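Long-range contacts in proximal thread matrix protein 1 (Mytilus galloprovincialis, PDB 4CN9), which probably binds collagen as a matrix protein of the proximal mussel byssus thread, and carries zinc ions, one of them in a MIDAS motif: residues Ile283-Asn288 with Asp320-Ile325; Ala256-Ala261 with Ala298-Ala303; Gln274-Phe279 with Ser421-Leu426; Lys363-Leu368 with Val391-Ile396. All coordinates share one frame; numbering follows the deposited sequence.

Contact 1 of 4, residues Ile283-Asn288 with Asp320-Ile325; sequences IVDRFN and DIKGAI
V284 and D285, on helix 272-285, meet I321, K322 and I325 of helix 318-327. Both helices belong to the second von Willebrand factor type A domain, which has a Rossmann-like fold with helices packed around a central sheet. The contact has an apolar part and a charged part.

The apolar part centres on V284. Its CG2 lies 3.9 Å from CG2 of I321 and 4.2 Å from CD1 of I325. CG1 is anti to the backbone N (chi1 168°) and lies 4.2 Å from CG of K322, so the stem of the lysine shares in the packing. V284 and I321 also both touch F297 of strand 295-302, so the two helices rest on a common strand residue. I325 also packs on K277, M280 and K281, earlier in helix 272-285.

The charged part is a salt bridge at the partly exposed side of the pair. An extended chi4 (172°) carries NZ of K322 on to the D285 carboxylate. The two side chains run at about a right angle. The ammonium group is shared by both oxygens, each through its syn lone pair: NZ of K322 is 3.1 Å from OD1 and 3.2 Å from OD2 of D285.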
# COMPACT_ATOMS: atom_id res chain seq x y z
N ILE A 283 4.20 21.59 -1.72
CA ILE A 283 3.37 20.55 -1.13
C ILE A 283 2.56 21.08 0.04
O ILE A 283 1.36 20.82 0.15
CB ILE A 283 4.25 19.35 -0.70
CG1 ILE A 283 4.78 18.66 -1.95
CG2 ILE A 283 3.46 18.37 0.19
CD1 ILE A 283 5.83 17.65 -1.69
N VAL A 284 3.21 21.86 0.90
CA VAL A 284 2.51 22.46 2.03
C VAL A 284 1.30 23.27 1.54
O VAL A 284 0.22 23.21 2.13
CB VAL A 284 3.47 23.33 2.87
CG1 VAL A 284 2.70 24.19 3.85
CG2 VAL A 284 4.47 22.43 3.62
N ASP A 285 1.51 24.04 0.48
CA ASP A 285 0.45 24.91 -0.06
C ASP A 285 -0.76 24.15 -0.58
O ASP A 285 -1.82 24.74 -0.75
CB ASP A 285 1.01 25.81 -1.17
CG ASP A 285 1.70 27.05 -0.63
OD1 ASP A 285 1.39 27.46 0.52
OD2 ASP A 285 2.53 27.62 -1.37
N ARG A 286 -0.61 22.85 -0.85
CA ARG A 286 -1.72 22.07 -1.38
C ARG A 286 -2.67 21.57 -0.31
O ARG A 286 -3.74 21.06 -0.62
CB ARG A 286 -1.19 20.90 -2.22
CG ARG A 286 -0.36 21.36 -3.40
CD ARG A 286 -1.23 21.91 -4.50
NE ARG A 286 -2.03 20.85 -5.10
CZ ARG A 286 -1.69 20.18 -6.19
NH1 ARG A 286 -0.57 20.47 -6.84
NH2 ARG A 286 -2.49 19.23 -6.64
N PHE A 287 -2.30 21.73 0.96
CA PHE A 287 -3.23 21.36 2.04
C PHE A 287 -4.16 22.52 2.40
O PHE A 287 -3.78 23.69 2.35
CB PHE A 287 -2.47 20.82 3.25
CG PHE A 287 -1.86 19.47 3.02
CD1 PHE A 287 -0.65 19.35 2.36
CD2 PHE A 287 -2.52 18.31 3.40
CE1 PHE A 287 -0.10 18.11 2.11
CE2 PHE A 287 -1.96 17.06 3.16
CZ PHE A 287 -0.76 16.96 2.51
N ASN A 288 -5.39 22.18 2.74
CA ASN A 288 -6.45 23.17 2.93
C ASN A 288 -6.20 24.03 4.16
O ASN A 288 -6.43 25.23 4.13
CB ASN A 288 -7.80 22.47 3.06
CG ASN A 288 -8.94 23.46 3.25
OD1 ASN A 288 -9.19 24.30 2.39
ND2 ASN A 288 -9.61 23.39 4.40
N ASP A 320 4.44 30.32 8.26
CA ASP A 320 5.47 29.93 9.23
C ASP A 320 6.15 28.62 8.82
O ASP A 320 7.37 28.47 8.91
CB ASP A 320 4.87 29.76 10.63
CG ASP A 320 4.52 31.08 11.30
OD1 ASP A 320 5.08 32.14 10.91
OD2 ASP A 320 3.66 31.06 12.22
N ILE A 321 5.36 27.64 8.39
CA ILE A 321 5.93 26.36 7.98
C ILE A 321 6.88 26.55 6.80
O ILE A 321 8.02 26.07 6.83
CB ILE A 321 4.83 25.36 7.64
CG1 ILE A 321 4.09 24.99 8.92
CG2 ILE A 321 5.43 24.11 6.98
CD1 ILE A 321 2.78 24.30 8.70
N LYS A 322 6.45 27.28 5.78
CA LYS A 322 7.29 27.50 4.62
C LYS A 322 8.56 28.30 4.94
O LYS A 322 9.62 28.00 4.43
CB LYS A 322 6.49 28.18 3.51
CG LYS A 322 5.33 27.33 3.06
CD LYS A 322 4.62 27.89 1.83
CE LYS A 322 3.97 29.22 2.08
NZ LYS A 322 3.47 29.78 0.79
N GLY A 323 8.44 29.32 5.78
CA GLY A 323 9.60 30.09 6.19
C GLY A 323 10.56 29.25 7.02
O GLY A 323 11.77 29.43 6.96
N ALA A 324 10.03 28.32 7.81
CA ALA A 324 10.89 27.44 8.60
C ALA A 324 11.67 26.49 7.68
O ALA A 324 12.87 26.23 7.90
CB ALA A 324 10.08 26.66 9.62
N ILE A 325 11.00 25.98 6.66
CA ILE A 325 11.67 25.11 5.68
C ILE A 325 12.83 25.86 5.03
O ILE A 325 13.93 25.32 4.86
CB ILE A 325 10.66 24.63 4.61
CG1 ILE A 325 9.76 23.54 5.22
CG2 ILE A 325 11.39 24.10 3.39
CD1 ILE A 325 8.53 23.26 4.43

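Contact 2 of 4, residues Ala256-Ala261 with Ala298-Ala303; sequences AFVFDA and AVVTFA
Strands 253-260 and 295-302 run parallel, 15° apart over 256-260 and 298-302, and five backbone hydrogen bonds join 256-261 to 298-303. They are the two strands of a beta-alpha-beta unit with helix 272-285 between them, in the second von Willebrand factor type A domain. The bond from N of V300 to O of F257 is nearly straight (174°) at 2.9 Å.

On one face F259 packs with V299 and T301. Its CG sits between the backbone N and carbonyl carbon (chi1 69°), the crowded position. CG2 of T301 lies over one face of the ring, 3.7 Å from its centroid. CG1 of V299 comes within 3.4 Å of CE2 of F259. Helix 272-285 covers this side, with M276 and M280 on F259.

On the other face the F302 ring lies over the opposing backbone. CA and N of D260 both lie over one face of the ring, CA 3.9 Å from its centroid. CG1 of V258 is 3.8 Å from CE2 of F302, and the two side chains cross at about a right angle.

The D260 carboxylate bonds to N of S262 and N of D370, and OG1 of T301 to Q309. The buried polar ends are thus held from outside the pair, while the strands meet through backbone bonds and apolar or CH-pi packing.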
# COMPACT_ATOMS: atom_id res chain seq x y z
N ALA A 256 5.67 14.41 7.94
CA ALA A 256 7.08 14.72 8.16
C ALA A 256 7.91 14.64 6.88
O ALA A 256 7.95 13.60 6.21
CB ALA A 256 7.65 13.80 9.23
N PHE A 257 8.56 15.76 6.54
CA PHE A 257 9.58 15.75 5.50
C PHE A 257 10.88 15.29 6.12
O PHE A 257 11.34 15.86 7.10
CB PHE A 257 9.81 17.14 4.92
CG PHE A 257 8.63 17.68 4.16
CD1 PHE A 257 8.30 17.16 2.93
CD2 PHE A 257 7.89 18.73 4.67
CE1 PHE A 257 7.22 17.67 2.22
CE2 PHE A 257 6.81 19.25 3.97
CZ PHE A 257 6.48 18.71 2.74
N VAL A 258 11.46 14.25 5.55
CA VAL A 258 12.73 13.73 6.02
C VAL A 258 13.67 13.86 4.85
O VAL A 258 13.59 13.07 3.90
CB VAL A 258 12.61 12.27 6.44
CG1 VAL A 258 13.96 11.73 6.90
CG2 VAL A 258 11.55 12.12 7.55
N PHE A 259 14.51 14.89 4.87
CA PHE A 259 15.31 15.17 3.69
C PHE A 259 16.81 15.40 3.87
O PHE A 259 17.30 15.82 4.92
CB PHE A 259 14.70 16.29 2.87
CG PHE A 259 14.75 17.64 3.50
CD1 PHE A 259 15.84 18.49 3.27
CD2 PHE A 259 13.67 18.13 4.23
CE1 PHE A 259 15.87 19.77 3.82
CE2 PHE A 259 13.69 19.41 4.78
CZ PHE A 259 14.79 20.23 4.58
N ASP A 260 17.49 15.07 2.78
CA ASP A 260 18.93 15.11 2.60
C ASP A 260 19.42 16.54 2.74
O ASP A 260 18.91 17.45 2.07
CB ASP A 260 19.20 14.56 1.20
CG ASP A 260 20.66 14.44 0.86
OD1 ASP A 260 21.54 14.92 1.60
OD2 ASP A 260 20.91 13.84 -0.22
N ALA A 261 20.39 16.75 3.62
CA ALA A 261 21.01 18.07 3.80
C ALA A 261 22.52 17.99 3.65
O ALA A 261 23.25 18.87 4.13
CB ALA A 261 20.63 18.66 5.15
N ALA A 298 6.31 18.56 9.97
CA ALA A 298 7.58 18.53 10.70
C ALA A 298 8.70 18.34 9.67
O ALA A 298 8.46 17.84 8.56
CB ALA A 298 7.58 17.38 11.70
N VAL A 299 9.91 18.75 10.03
CA VAL A 299 11.09 18.52 9.20
C VAL A 299 12.22 17.86 9.99
O VAL A 299 12.59 18.31 11.09
CB VAL A 299 11.61 19.83 8.58
CG1 VAL A 299 13.05 19.66 8.07
CG2 VAL A 299 10.69 20.30 7.46
N VAL A 300 12.76 16.78 9.41
CA VAL A 300 13.98 16.13 9.86
C VAL A 300 14.94 16.17 8.68
O VAL A 300 14.55 15.91 7.56
CB VAL A 300 13.73 14.66 10.24
CG1 VAL A 300 15.03 13.93 10.58
CG2 VAL A 300 12.77 14.57 11.41
N THR A 301 16.19 16.54 8.93
CA THR A 301 17.20 16.46 7.89
C THR A 301 18.28 15.45 8.27
O THR A 301 18.46 15.13 9.46
CB THR A 301 17.84 17.82 7.61
OG1 THR A 301 18.41 18.34 8.81
CG2 THR A 301 16.81 18.80 7.10
N PHE A 302 18.98 14.94 7.26
CA PHE A 302 20.07 14.00 7.48
C PHE A 302 21.28 14.29 6.61
O PHE A 302 21.16 14.74 5.48
CB PHE A 302 19.61 12.55 7.33
CG PHE A 302 18.96 12.24 6.01
CD1 PHE A 302 19.73 11.83 4.93
CD2 PHE A 302 17.58 12.32 5.85
CE1 PHE A 302 19.14 11.53 3.71
CE2 PHE A 302 16.98 12.03 4.64
CZ PHE A 302 17.76 11.64 3.56
N ALA A 303 22.46 14.10 7.20
CA ALA A 303 23.72 14.16 6.48
C ALA A 303 24.52 13.00 7.05
O ALA A 303 24.15 11.86 6.84
CB ALA A 303 24.40 15.49 6.66

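Contact 3 of 4, residues Gln274-Phe279 with Ser421-Leu426; sequences QLMKNF and SSFDKL
Helix 272-285 of the second von Willebrand factor type A domain packs here against the loop that leads from strand 417-420 to helix 430-437. L275, M276 and F279 meet F423, D424 and L426 of that loop.

The F279 ring and the L426 side chain cross at about a right angle. CD2 of L426 stands over the centre of one ring face, 4.2 Å from the centroid and 3° off the normal, a CH-pi contact. CB of L426 is 3.7 Å from CD1 of F279. CG of F279, anti to the backbone N (chi1 175°), meets CD1 of L426 at 4.0 Å. CE1 of the F279 ring lies 3.6 Å from O of L426.

M276 and F423 lie side by side and point the same way. CB of M276 is 4.0 Å from CD2 of F423. Both residues also touch I265.

L275 is partly exposed. Its CD1 lies 3.9 Å from CB of F423 and 3.7 Å from OD1 of D424. One methyl thus touches both the stem of F423 and the carboxylate of D424.

The contact between helix and loop therefore rests on shape and apolar burial, with the D424 carboxylate at the exposed side.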
# COMPACT_ATOMS: atom_id res chain seq x y z
N GLN A 274 17.71 24.85 -2.91
CA GLN A 274 16.52 25.69 -2.93
C GLN A 274 15.39 25.08 -3.76
O GLN A 274 14.22 25.27 -3.46
CB GLN A 274 16.84 27.09 -3.47
CG GLN A 274 15.67 28.05 -3.33
CD GLN A 274 15.30 28.28 -1.88
OE1 GLN A 274 16.17 28.42 -1.02
NE2 GLN A 274 14.00 28.29 -1.59
N LEU A 275 15.75 24.37 -4.83
CA LEU A 275 14.74 23.70 -5.65
C LEU A 275 14.00 22.65 -4.80
O LEU A 275 12.77 22.52 -4.86
CB LEU A 275 15.37 23.08 -6.89
CG LEU A 275 15.76 24.04 -8.02
CD1 LEU A 275 16.55 23.31 -9.09
CD2 LEU A 275 14.53 24.72 -8.63
N MET A 276 14.76 21.94 -3.98
CA MET A 276 14.18 20.95 -3.08
C MET A 276 13.28 21.60 -2.03
O MET A 276 12.17 21.12 -1.75
CB MET A 276 15.30 20.12 -2.43
CG MET A 276 14.81 18.95 -1.58
SD MET A 276 16.20 18.07 -0.80
CE MET A 276 16.89 19.37 0.18
N LYS A 277 13.72 22.71 -1.44
CA LYS A 277 12.88 23.43 -0.50
C LYS A 277 11.58 23.91 -1.16
O LYS A 277 10.50 23.81 -0.57
CB LYS A 277 13.63 24.62 0.09
CG LYS A 277 14.75 24.24 1.03
CD LYS A 277 15.56 25.48 1.39
CE LYS A 277 16.43 25.26 2.59
NZ LYS A 277 17.30 26.46 2.84
N ASN A 278 11.67 24.43 -2.38
CA ASN A 278 10.48 24.92 -3.07
C ASN A 278 9.50 23.78 -3.30
O ASN A 278 8.29 23.97 -3.22
CB ASN A 278 10.83 25.57 -4.40
CG ASN A 278 11.56 26.91 -4.24
OD1 ASN A 278 11.69 27.44 -3.13
ND2 ASN A 278 12.01 27.47 -5.36
N PHE A 279 10.01 22.59 -3.59
CA PHE A 279 9.16 21.42 -3.79
C PHE A 279 8.36 21.14 -2.51
O PHE A 279 7.15 20.97 -2.55
CB PHE A 279 10.05 20.23 -4.20
CG PHE A 279 9.34 18.91 -4.32
CD1 PHE A 279 8.56 18.62 -5.41
CD2 PHE A 279 9.53 17.92 -3.37
CE1 PHE A 279 7.94 17.39 -5.54
CE2 PHE A 279 8.91 16.68 -3.50
CZ PHE A 279 8.13 16.42 -4.59
N SER A 421 16.05 12.78 -12.61
CA SER A 421 17.46 12.97 -12.91
C SER A 421 18.01 14.25 -12.29
O SER A 421 19.21 14.38 -12.07
CB SER A 421 17.66 13.02 -14.42
OG SER A 421 16.91 14.09 -14.95
N SER A 422 17.15 15.23 -12.04
CA SER A 422 17.60 16.50 -11.50
C SER A 422 16.56 17.12 -10.62
O SER A 422 15.37 16.79 -10.69
CB SER A 422 17.94 17.49 -12.63
OG SER A 422 16.76 18.01 -13.20
N PHE A 423 17.02 18.07 -9.82
CA PHE A 423 16.16 18.82 -8.92
C PHE A 423 15.17 19.70 -9.68
O PHE A 423 14.07 19.95 -9.20
CB PHE A 423 17.02 19.62 -7.95
CG PHE A 423 17.69 18.76 -6.90
CD1 PHE A 423 18.90 18.15 -7.16
CD2 PHE A 423 17.10 18.56 -5.66
CE1 PHE A 423 19.51 17.35 -6.20
CE2 PHE A 423 17.69 17.77 -4.71
CZ PHE A 423 18.90 17.17 -4.97
N ASP A 424 15.54 20.14 -10.88
CA ASP A 424 14.65 20.93 -11.72
C ASP A 424 13.43 20.10 -12.12
O ASP A 424 12.36 20.66 -12.39
CB ASP A 424 15.37 21.40 -12.99
CG ASP A 424 16.51 22.36 -12.70
OD1 ASP A 424 17.62 21.92 -12.33
OD2 ASP A 424 16.29 23.57 -12.86
N LYS A 425 13.58 18.78 -12.18
CA LYS A 425 12.49 17.92 -12.63
C LYS A 425 11.60 17.42 -11.49
O LYS A 425 10.72 16.60 -11.71
CB LYS A 425 13.03 16.76 -13.47
CG LYS A 425 13.90 17.23 -14.64
CD LYS A 425 13.74 16.40 -15.92
CE LYS A 425 13.98 14.92 -15.67
NZ LYS A 425 14.21 14.15 -16.94
N LEU A 426 11.80 17.94 -10.28
CA LEU A 426 10.91 17.59 -9.17
C LEU A 426 9.47 17.98 -9.49
O LEU A 426 8.54 17.32 -9.05
CB LEU A 426 11.36 18.22 -7.84
CG LEU A 426 12.46 17.47 -7.09
CD1 LEU A 426 12.97 18.29 -5.93
CD2 LEU A 426 11.96 16.10 -6.60

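Contact 4 of 4, residues Lys363-Leu368 with Val391-Ile396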
# COMPACT_ATOMS: atom_id res chain seq x y z
N LYS A 363 -0.62 9.47 9.40
CA LYS A 363 0.79 9.84 9.51
C LYS A 363 1.47 9.53 8.19
O LYS A 363 1.24 8.47 7.60
CB LYS A 363 1.47 9.09 10.65
CG LYS A 363 0.91 9.43 12.04
CD LYS A 363 1.56 8.61 13.14
CE LYS A 363 1.27 7.12 13.00
NZ LYS A 363 -0.17 6.80 13.21
N VAL A 364 2.31 10.46 7.72
CA VAL A 364 3.00 10.34 6.45
C VAL A 364 4.45 10.81 6.59
O VAL A 364 4.73 11.81 7.25
CB VAL A 364 2.32 11.20 5.33
CG1 VAL A 364 2.99 10.96 3.98
CG2 VAL A 364 0.82 10.90 5.23
N VAL A 365 5.36 10.09 5.98
CA VAL A 365 6.73 10.55 5.79
C VAL A 365 6.99 10.70 4.31
O VAL A 365 6.71 9.80 3.52
CB VAL A 365 7.77 9.55 6.37
CG1 VAL A 365 9.17 9.86 5.80
CG2 VAL A 365 7.79 9.60 7.88
N ILE A 366 7.53 11.84 3.92
CA ILE A 366 8.01 12.02 2.57
C ILE A 366 9.51 12.17 2.68
O ILE A 366 10.00 13.15 3.23
CB ILE A 366 7.44 13.27 1.92
CG1 ILE A 366 5.91 13.19 1.87
CG2 ILE A 366 8.00 13.44 0.52
CD1 ILE A 366 5.25 14.48 1.50
N LEU A 367 10.24 11.19 2.15
CA LEU A 367 11.69 11.18 2.21
C LEU A 367 12.31 11.52 0.86
O LEU A 367 11.86 11.01 -0.19
CB LEU A 367 12.19 9.82 2.70
CG LEU A 367 13.69 9.72 2.99
CD1 LEU A 367 13.95 8.84 4.20
CD2 LEU A 367 14.44 9.22 1.78
N LEU A 368 13.33 12.36 0.89
CA LEU A 368 14.06 12.78 -0.30
C LEU A 368 15.57 12.56 -0.09
O LEU A 368 16.12 13.04 0.91
CB LEU A 368 13.80 14.26 -0.59
CG LEU A 368 12.45 14.76 -1.09
CD1 LEU A 368 11.82 15.82 -0.18
CD2 LEU A 368 12.65 15.32 -2.51
N VAL A 391 2.43 4.55 9.72
CA VAL A 391 3.00 5.63 8.92
C VAL A 391 3.09 5.20 7.46
O VAL A 391 3.63 4.13 7.15
CB VAL A 391 4.40 6.03 9.43
CG1 VAL A 391 5.00 7.14 8.55
CG2 VAL A 391 4.33 6.47 10.87
N VAL A 392 2.53 6.01 6.57
CA VAL A 392 2.70 5.78 5.14
C VAL A 392 3.95 6.50 4.67
O VAL A 392 4.11 7.69 4.92
CB VAL A 392 1.49 6.29 4.34
CG1 VAL A 392 1.78 6.23 2.85
CG2 VAL A 392 0.25 5.48 4.68
N ILE A 393 4.84 5.79 3.98
CA ILE A 393 6.12 6.36 3.55
C ILE A 393 6.24 6.48 2.04
O ILE A 393 6.07 5.50 1.28
CB ILE A 393 7.32 5.54 4.09
CG1 ILE A 393 7.21 5.38 5.62
CG2 ILE A 393 8.63 6.21 3.70
CD1 ILE A 393 8.31 4.54 6.24
N VAL A 394 6.54 7.70 1.61
CA VAL A 394 6.83 8.01 0.22
C VAL A 394 8.35 8.28 0.10
O VAL A 394 8.90 8.97 0.95
CB VAL A 394 6.04 9.27 -0.20
CG1 VAL A 394 6.38 9.70 -1.62
CG2 VAL A 394 4.54 9.02 -0.05
N ALA A 395 9.00 7.72 -0.92
CA ALA A 395 10.46 7.80 -1.09
C ALA A 395 10.84 8.37 -2.46
O ALA A 395 10.44 7.84 -3.49
CB ALA A 395 11.11 6.40 -0.93
N ILE A 396 11.65 9.43 -2.45
CA ILE A 396 12.07 10.11 -3.66
C ILE A 396 13.59 10.18 -3.75
O ILE A 396 14.24 10.63 -2.81
CB ILE A 396 11.55 11.57 -3.67
CG1 ILE A 396 10.03 11.57 -3.56
CG2 ILE A 396 12.06 12.32 -4.90
CD1 ILE A 396 9.43 12.88 -3.07
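O of V365 accepts a nearly straight hydrogen bond (177°) from N of V394, at 2.8 Å. It also meets CA of I393, in a CA-H...O contact of 3.5 Å. The bond joins strands 362-369 and 391-398, the parallel strands of a beta-alpha-beta unit with helix 379-388 between them. Both strands lie in the central sheet of the second von Willebrand factor type A domain. Four more backbone bonds complete the pairing. The bond from N of L367 to O of V394 is also close to straight (176°), while that from N of I396 to O of L367 bends to 148°.

On the face with V365, CG2 of V365 is 3.8 Å from CG1 of V391. K363 adds its aliphatic chain to this face, crossing V391 at about a right angle, with CE 3.8 Å from CG2 of V391. Its NZ makes a weak hydrogen bond to O of E389. Helix 379-388 covers the strand here, with L386 on both V391 and I393.

The face with V364, I366 and L368 is buried, and I396 has the largest share of the packing. It lies side by side with I366 and with L368, pointing the same way as each. CD1 of I396 is 3.9 Å from CG2 of I366. CG2 of I396, anti to its backbone N, is 3.9 Å from CD2 of L368.

Overall arrangement
All four contacts lie in the second von Willebrand factor type A domain. Contacts 2 and 4 form its sheet core. They meet at neighbouring strands 253-260 and 362-369, where A256 bonds to V364 and I366. Both rely on backbone hydrogen bonds, but contact 2 is rich in aromatic rings and contact 4 in branched aliphatic chains. Contacts 1 and 3 share helix 272-285, which packs on that sheet. V284 and I283 of contact 1 touch F257, and M276 of contact 3 touches F259. F279 and L426 of contact 3 reach I396 and L368 of contact 4. These outer contacts bury apolar groups inward and place charge at their more exposed sides, with a salt bridge only in contact 1.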